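MlnE (Bacillus amyloliquefaciens subsp. plantarum, PDB 5D2E) binds NADP as the N-terminal B-type ketoreductase of a macrolactin assembly-line protein, where it probably reduces keto groups of the growing polyketide. Local coordinates at residues N139-D142 / A143-Q147; P219-K222 / Q223-A226; S269-N273 / G274-I278. All coordinates share one frame; numbering follows the deposited sequence.

Contact 1 (N139-D142 / A143-Q147); sequences NTED and AMRKQ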
loop_
_atom_site.group_PDB
_atom_site.type_symbol
_atom_site.label_atom_id
_atom_site.label_comp_id
_atom_site.label_asym_id
_atom_site.label_seq_id
_atom_site.Cartn_x
_atom_site.Cartn_y
_atom_site.Cartn_z
ATOM N N ASN A 139 12.635 -4.080 9.824
ATOM C CA ASN A 139 12.845 -4.677 8.506
ATOM C C ASN A 139 13.443 -6.100 8.648
ATOM O O ASN A 139 14.469 -6.434 8.003
ATOM C CB ASN A 139 13.697 -3.760 7.634
ATOM C CG ASN A 139 15.138 -3.656 8.123
ATOM O OD1 ASN A 139 15.399 -3.875 9.276
ATOM N ND2 ASN A 139 16.045 -3.285 7.243
ATOM N N THR A 140 12.845 -6.902 9.523
ATOM C CA THR A 140 13.226 -8.324 9.656
ATOM C C THR A 140 12.027 -9.205 9.292
ATOM O O THR A 140 10.837 -8.807 9.470
ATOM C CB THR A 140 13.627 -8.711 11.080
ATOM O OG1 THR A 140 12.501 -8.503 11.941
ATOM C CG2 THR A 140 14.755 -7.858 11.565
ATOM N N GLU A 141 12.320 -10.420 8.858
ATOM C CA GLU A 141 11.268 -11.325 8.477
ATOM C C GLU A 141 10.320 -11.555 9.621
ATOM O O GLU A 141 9.118 -11.525 9.448
ATOM C CB GLU A 141 11.839 -12.646 8.034
ATOM C CG GLU A 141 10.752 -13.591 7.532
ATOM C CD GLU A 141 11.278 -14.898 6.980
ATOM O OE1 GLU A 141 12.494 -15.088 6.879
ATOM O OE2 GLU A 141 10.430 -15.723 6.620
ATOM N N ASP A 142 10.869 -11.846 10.780
ATOM C CA ASP A 142 10.044 -12.190 11.924
ATOM C C ASP A 142 9.104 -11.034 12.315
ATOM O O ASP A 142 7.941 -11.239 12.596
ATOM C CB ASP A 142 10.946 -12.524 13.114
ATOM C CG ASP A 142 10.154 -13.063 14.275
ATOM O OD1 ASP A 142 9.573 -14.147 14.112
ATOM O OD2 ASP A 142 10.047 -12.385 15.318
ATOM N N ALA A 143 9.624 -9.819 12.338
ATOM C CA ALA A 143 8.830 -8.678 12.738
ATOM C C ALA A 143 7.727 -8.456 11.709
ATOM O O ALA A 143 6.596 -8.188 12.084
ATOM C CB ALA A 143 9.669 -7.424 12.822
ATOM N N MET A 144 8.084 -8.508 10.431
ATOM C CA MET A 144 7.084 -8.258 9.393
ATOM C C MET A 144 5.998 -9.312 9.402
ATOM O O MET A 144 4.812 -8.984 9.289
ATOM C CB MET A 144 7.734 -8.101 8.062
ATOM C CG MET A 144 8.539 -6.814 7.944
ATOM S SD MET A 144 9.208 -6.708 6.233
ATOM C CE MET A 144 10.539 -7.845 6.381
ATOM N N ARG A 145 6.378 -10.570 9.597
ATOM C CA ARG A 145 5.385 -11.632 9.684
ATOM C C ARG A 145 4.420 -11.390 10.827
ATOM O O ARG A 145 3.200 -11.551 10.645
ATOM C CB ARG A 145 6.053 -13.011 9.835
ATOM C CG ARG A 145 6.609 -13.558 8.544
ATOM C CD ARG A 145 7.044 -15.032 8.677
ATOM N NE ARG A 145 7.709 -15.485 7.465
ATOM C CZ ARG A 145 7.098 -15.697 6.289
ATOM N NH1 ARG A 145 5.792 -15.485 6.106
ATOM N NH2 ARG A 145 7.823 -16.118 5.262
ATOM N N LYS A 146 4.927 -11.002 11.994
ATOM C CA LYS A 146 4.040 -10.739 13.152
ATOM C C LYS A 146 3.114 -9.586 12.887
ATOM O O LYS A 146 1.909 -9.683 13.227
ATOM C CB LYS A 146 4.819 -10.481 14.423
ATOM C CG LYS A 146 5.607 -11.715 14.801
ATOM C CD LYS A 146 6.271 -11.658 16.175
ATOM C CE LYS A 146 6.826 -13.070 16.473
ATOM N NZ LYS A 146 8.084 -13.090 17.271
ATOM N N GLN A 147 3.642 -8.511 12.262
ATOM C CA GLN A 147 2.778 -7.349 11.981
ATOM C C GLN A 147 1.651 -7.737 10.988
ATOM O O GLN A 147 0.497 -7.378 11.170
ATOM C CB GLN A 147 3.549 -6.160 11.484
ATOM C CG GLN A 147 4.494 -5.517 12.543
ATOM C CD GLN A 147 4.815 -4.098 12.178
ATOM O OE1 GLN A 147 4.976 -3.777 10.978
ATOM N NE2 GLN A 147 4.790 -3.229 13.151
#
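Two N-H groups of R145 converge on a single carboxylate oxygen, E141 OE2: NE lies 2.9 Å from it and NH2 3.0 Å. The side-on grip comes at the guanidinium edge, close to its plane. NE meets the anti lone pair of OE2, whereas NH2 is tilted out of the carboxylate plane, the two flat groups being turned 52° against each other. E141 and R145 run alongside each other in the same direction. With CG anti to the backbone N (chi1 -176°) and the chain extended beyond it, E141 carries its acid to this neighbour one turn on. D142 makes the second i to i+4 salt bridge, its OD2 offering the syn lone pair to K146 NZ at 2.9 Å.

T140 is the N-cap of helix 141-164: its OG1 accepts from A143 N at 3.2 Å, while its carbonyl O receives the first helical bond, from M144 N at 2.9 Å. The bend at chi3 of M144 (-78°) folds CE back to within 3.2 Å of T140 O; the same side chain packs on F386, V389 and W390 of helix 386-394. Helix 141-164 links strands 127-133 and 171-180 in the Rossmann-like N-terminal region. E141 and D142 would probably interact favourably with this end of the helix dipole. Both acid-base pairs offset charge on the solvent-facing side, while T140's oxygens take up first-turn amides.

Contact 2 (P219-K222 / Q223-A226); sequences PFTK and QHIA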
loop_
_atom_site.group_PDB
_atom_site.type_symbol
_atom_site.label_atom_id
_atom_site.label_comp_id
_atom_site.label_asym_id
_atom_site.label_seq_id
_atom_site.Cartn_x
_atom_site.Cartn_y
_atom_site.Cartn_z
ATOM N N PRO A 219 1.708 11.116 25.387
ATOM C CA PRO A 219 1.374 9.713 25.108
ATOM C C PRO A 219 -0.106 9.501 24.921
ATOM O O PRO A 219 -0.897 10.292 25.390
ATOM C CB PRO A 219 1.854 8.961 26.338
ATOM C CG PRO A 219 1.818 9.988 27.426
ATOM C CD PRO A 219 2.186 11.286 26.779
ATOM N N PHE A 220 -0.453 8.524 24.070
ATOM C CA PHE A 220 -1.822 8.035 23.989
ATOM C C PHE A 220 -2.108 7.142 25.171
ATOM O O PHE A 220 -1.648 6.055 25.238
ATOM C CB PHE A 220 -2.057 7.199 22.747
ATOM C CG PHE A 220 -2.939 7.852 21.792
ATOM C CD1 PHE A 220 -4.308 7.745 21.929
ATOM C CD2 PHE A 220 -2.438 8.558 20.753
ATOM C CE1 PHE A 220 -5.186 8.415 21.068
ATOM C CE2 PHE A 220 -3.305 9.224 19.890
ATOM C CZ PHE A 220 -4.658 9.179 20.038
ATOM N N THR A 221 -2.921 7.604 26.061
ATOM C CA THR A 221 -3.355 6.808 27.193
ATOM C C THR A 221 -4.519 5.949 26.759
ATOM O O THR A 221 -5.132 6.203 25.721
ATOM C CB THR A 221 -3.835 7.739 28.324
ATOM O OG1 THR A 221 -4.965 8.513 27.879
ATOM C CG2 THR A 221 -2.681 8.721 28.690
ATOM N N LYS A 222 -4.872 4.996 27.623
ATOM C CA LYS A 222 -6.038 4.125 27.375
ATOM C C LYS A 222 -7.270 4.924 27.244
ATOM O O LYS A 222 -8.075 4.687 26.339
ATOM C CB LYS A 222 -6.179 3.046 28.439
ATOM C CG LYS A 222 -5.038 2.037 28.388
ATOM C CD LYS A 222 -5.023 1.278 29.693
ATOM C CE LYS A 222 -3.973 0.177 29.710
ATOM N NZ LYS A 222 -4.348 -0.829 30.759
ATOM N N GLN A 223 -7.430 5.928 28.097
ATOM C CA GLN A 223 -8.576 6.771 27.966
ATOM C C GLN A 223 -8.613 7.548 26.671
ATOM O O GLN A 223 -9.702 7.744 26.135
ATOM C CB GLN A 223 -8.717 7.732 29.166
ATOM C CG GLN A 223 -9.957 8.587 29.124
ATOM C CD GLN A 223 -11.259 7.767 29.240
ATOM O OE1 GLN A 223 -11.359 6.797 30.044
ATOM N NE2 GLN A 223 -12.269 8.130 28.414
ATOM N N HIS A 224 -7.484 8.087 26.203
ATOM C CA HIS A 224 -7.500 8.821 24.915
ATOM C C HIS A 224 -7.912 7.871 23.763
ATOM O O HIS A 224 -8.611 8.254 22.839
ATOM C CB HIS A 224 -6.125 9.418 24.568
ATOM C CG HIS A 224 -5.780 10.698 25.279
ATOM N ND1 HIS A 224 -4.618 10.845 26.021
ATOM C CD2 HIS A 224 -6.396 11.904 25.311
ATOM C CE1 HIS A 224 -4.566 12.068 26.521
ATOM N NE2 HIS A 224 -5.621 12.738 26.095
ATOM N N ILE A 225 -7.522 6.616 23.853
ATOM C CA ILE A 225 -7.938 5.637 22.852
ATOM C C ILE A 225 -9.470 5.466 22.875
ATOM O O ILE A 225 -10.149 5.518 21.841
ATOM C CB ILE A 225 -7.230 4.319 23.024
ATOM C CG1 ILE A 225 -5.732 4.508 22.855
ATOM C CG2 ILE A 225 -7.761 3.349 21.954
ATOM C CD1 ILE A 225 -4.879 3.283 23.067
ATOM N N ALA A 226 -10.028 5.300 24.075
ATOM C CA ALA A 226 -11.434 5.176 24.202
ATOM C C ALA A 226 -12.084 6.338 23.638
ATOM O O ALA A 226 -13.185 6.223 23.014
ATOM C CB ALA A 226 -11.840 4.999 25.639
#
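F220 overlaps the first turn of helix 222-233 through CD1, 3.6 Å from H224 CB and 3.7 Å from I225 CG1, the latter an apolar contact between side chains. A chi1 of -111°, well away from a staggered value, turns the phenyl group back to the helix. L212 of strand 205-214 touches F220 and I225 alike, and P247 from a loop also meets the phenyl ring, which places this hydrophobic patch between the helix and the sheet of the N-terminal Rossmann-like region.

T221 is the N-cap. Its OG1 sits between the backbone N and the carbonyl carbon (chi1 62°), where it accepts from H224 N at 3.1 Å along a fairly straight N-H line of 160°. The H224 ring stands near the same hydroxyl, with ND1 3.0 Å from T221 OG1. T221 O then accepts from I225 N at 3.1 Å, and K222 O from A226 N at an equal 3.1 Å, starting the regular i to i+4 series.

K222 is extended, and its NZ reaches S68 O. Q223 bends at chi2 and directs NE2 to the side-chain oxygens of Q76 and D227; V72 of helix 70-76 touches both K222 and Q223. The chemistry thus divides: the F220 and I225 carbons make an apolar contact on one side, with I225 buried, while beside it the first-turn amides of H224 and I225 are met by the two T221 oxygens, hydroxyl and carbonyl.

Contact 3 (S269-N273 / G274-I278); sequences SVKKN and GVYLI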
loop_
_atom_site.group_PDB
_atom_site.type_symbol
_atom_site.label_atom_id
_atom_site.label_comp_id
_atom_site.label_asym_id
_atom_site.label_seq_id
_atom_site.Cartn_x
_atom_site.Cartn_y
_atom_site.Cartn_z
ATOM N N SER A 269 17.760 12.336 -15.377
ATOM C CA SER A 269 18.403 11.440 -16.327
ATOM C C SER A 269 19.285 10.468 -15.605
ATOM O O SER A 269 19.908 10.797 -14.580
ATOM C CB SER A 269 19.311 12.175 -17.316
ATOM O OG SER A 269 19.779 11.217 -18.278
ATOM N N VAL A 270 19.340 9.249 -16.136
ATOM C CA VAL A 270 20.379 8.324 -15.723
ATOM C C VAL A 270 21.705 8.855 -16.278
ATOM O O VAL A 270 21.703 9.723 -17.139
ATOM C CB VAL A 270 20.084 6.894 -16.200
ATOM C CG1 VAL A 270 19.005 6.293 -15.303
ATOM C CG2 VAL A 270 19.685 6.896 -17.660
ATOM N N LYS A 271 22.794 8.340 -15.723
ATOM C CA LYS A 271 24.133 8.840 -15.951
ATOM C C LYS A 271 24.896 7.848 -16.796
ATOM O O LYS A 271 24.781 6.623 -16.612
ATOM C CB LYS A 271 24.966 8.887 -14.645
ATOM C CG LYS A 271 24.447 9.625 -13.443
ATOM C CD LYS A 271 25.180 9.034 -12.197
ATOM C CE LYS A 271 25.283 9.990 -11.001
ATOM N NZ LYS A 271 24.168 10.990 -10.904
ATOM N N LYS A 272 25.794 8.381 -17.616
ATOM C CA LYS A 272 26.738 7.566 -18.323
ATOM C C LYS A 272 27.500 6.668 -17.358
ATOM O O LYS A 272 27.933 7.108 -16.304
ATOM C CB LYS A 272 27.711 8.468 -19.081
ATOM C CG LYS A 272 28.803 7.661 -19.746
ATOM C CD LYS A 272 29.500 8.457 -20.849
ATOM C CE LYS A 272 30.871 7.863 -21.126
ATOM N NZ LYS A 272 30.994 7.483 -22.555
ATOM N N ASN A 273 27.568 5.379 -17.704
ATOM C CA ASN A 273 28.127 4.325 -16.883
ATOM C C ASN A 273 27.365 4.008 -15.562
ATOM O O ASN A 273 27.890 3.255 -14.722
ATOM C CB ASN A 273 29.595 4.574 -16.607
ATOM C CG ASN A 273 30.408 4.578 -17.907
ATOM O OD1 ASN A 273 29.891 4.206 -18.986
ATOM N ND2 ASN A 273 31.652 5.024 -17.827
ATOM N N GLY A 274 26.207 4.623 -15.371
ATOM C CA GLY A 274 25.375 4.291 -14.194
ATOM C C GLY A 274 24.917 2.811 -14.260
ATOM O O GLY A 274 24.765 2.262 -15.363
ATOM N N VAL A 275 24.787 2.163 -13.100
ATOM C CA VAL A 275 24.339 0.799 -12.985
ATOM C C VAL A 275 22.951 0.806 -12.350
ATOM O O VAL A 275 22.792 1.370 -11.248
ATOM C CB VAL A 275 25.280 0.007 -12.100
ATOM C CG1 VAL A 275 24.920 -1.439 -12.105
ATOM C CG2 VAL A 275 26.734 0.201 -12.538
ATOM N N TYR A 276 21.956 0.248 -13.079
ATOM C CA TYR A 276 20.531 0.245 -12.692
ATOM C C TYR A 276 19.891 -1.133 -12.648
ATOM O O TYR A 276 20.127 -1.973 -13.503
ATOM C CB TYR A 276 19.739 1.204 -13.582
ATOM C CG TYR A 276 20.435 2.581 -13.580
ATOM C CD1 TYR A 276 20.227 3.491 -12.561
ATOM C CD2 TYR A 276 21.346 2.927 -14.587
ATOM C CE1 TYR A 276 20.876 4.698 -12.563
ATOM C CE2 TYR A 276 21.993 4.139 -14.598
ATOM C CZ TYR A 276 21.781 5.013 -13.573
ATOM O OH TYR A 276 22.455 6.224 -13.563
ATOM N N LEU A 277 19.133 -1.393 -11.590
ATOM C CA LEU A 277 18.411 -2.663 -11.409
ATOM C C LEU A 277 16.957 -2.412 -11.637
ATOM O O LEU A 277 16.395 -1.515 -11.049
ATOM C CB LEU A 277 18.595 -3.172 -10.004
ATOM C CG LEU A 277 17.749 -4.356 -9.494
ATOM C CD1 LEU A 277 18.010 -5.568 -10.381
ATOM C CD2 LEU A 277 18.118 -4.656 -8.056
ATOM N N ILE A 278 16.338 -3.223 -12.483
ATOM C CA ILE A 278 14.920 -3.186 -12.667
ATOM C C ILE A 278 14.394 -4.536 -12.315
ATOM O O ILE A 278 14.632 -5.538 -13.027
ATOM C CB ILE A 278 14.557 -2.857 -14.092
ATOM C CG1 ILE A 278 15.292 -1.589 -14.517
ATOM C CG2 ILE A 278 13.075 -2.633 -14.254
ATOM C CD1 ILE A 278 14.959 -1.101 -15.921
#
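K271 N donates to Y276 OH, 3.0 Å away, in an almost linear hydrogen bond (N-H...O 169°). The phenol oxygen is thus an acceptor here, at the end of a side chain that crosses K271 at about a right angle. In the second bond G274 N reaches K271 O at 2.8 Å, closing a type II beta turn from K271 to G274; the donor stands above the carbonyl plane instead of on a lone pair. N273, third in the turn, takes the positive phi of 66° that this turn type requires. G274 has no side chain, and its CA passes 3.6 Å from Y276 OH, a tight approach of the phenol oxygen to the backbone that is possible at a residue with no CB. Just ahead, S269 OG donates to V270 O at 2.7 Å.

The turn leads straight into strand 275-279, which lies between the parallel strands 300-304 and 356-359 in the Rossmann fold of the ketoreductase domain. As usual for this fold, the chain then proceeds to the NADP site, where G284 and L285 bind the cofactor.

Apolar contact is carried by V270 and the Y276 ring. V270 CG1 sits over one face, 3.7 Å from the ring centroid and 19° off the normal, a CH-pi contact displaced toward the rim; CZ is its nearest ring atom, at 3.5 Å. CB of V270 also lies close to CZ, at 3.6 Å. Further out, the F402 ring meets that of Y276 with the planes essentially parallel, and K271 NZ makes a long, weak ion pair with D401.

From the N terminus the chain reaches contact 1 first, where the loop after strand 127-133 enters helix 141-164. Contact 2 follows at an equivalent kind of junction, the loop between strand 205-214 and helix 222-233. Contact 3 closes the turn that feeds strand 275-279 of the NADP-binding domain. The three are in series, neither nested nor crossed, and none touches another. Contacts 1 and 2 share the N-terminal Rossmann-like region, their centres about 26 Å apart; contacts 2 and 3 lie on opposite sides of the chain centre, about 49 Å between centres. Through M144, contact 1 meets helix 386-394, tying the N-terminal region to the cofactor-binding one.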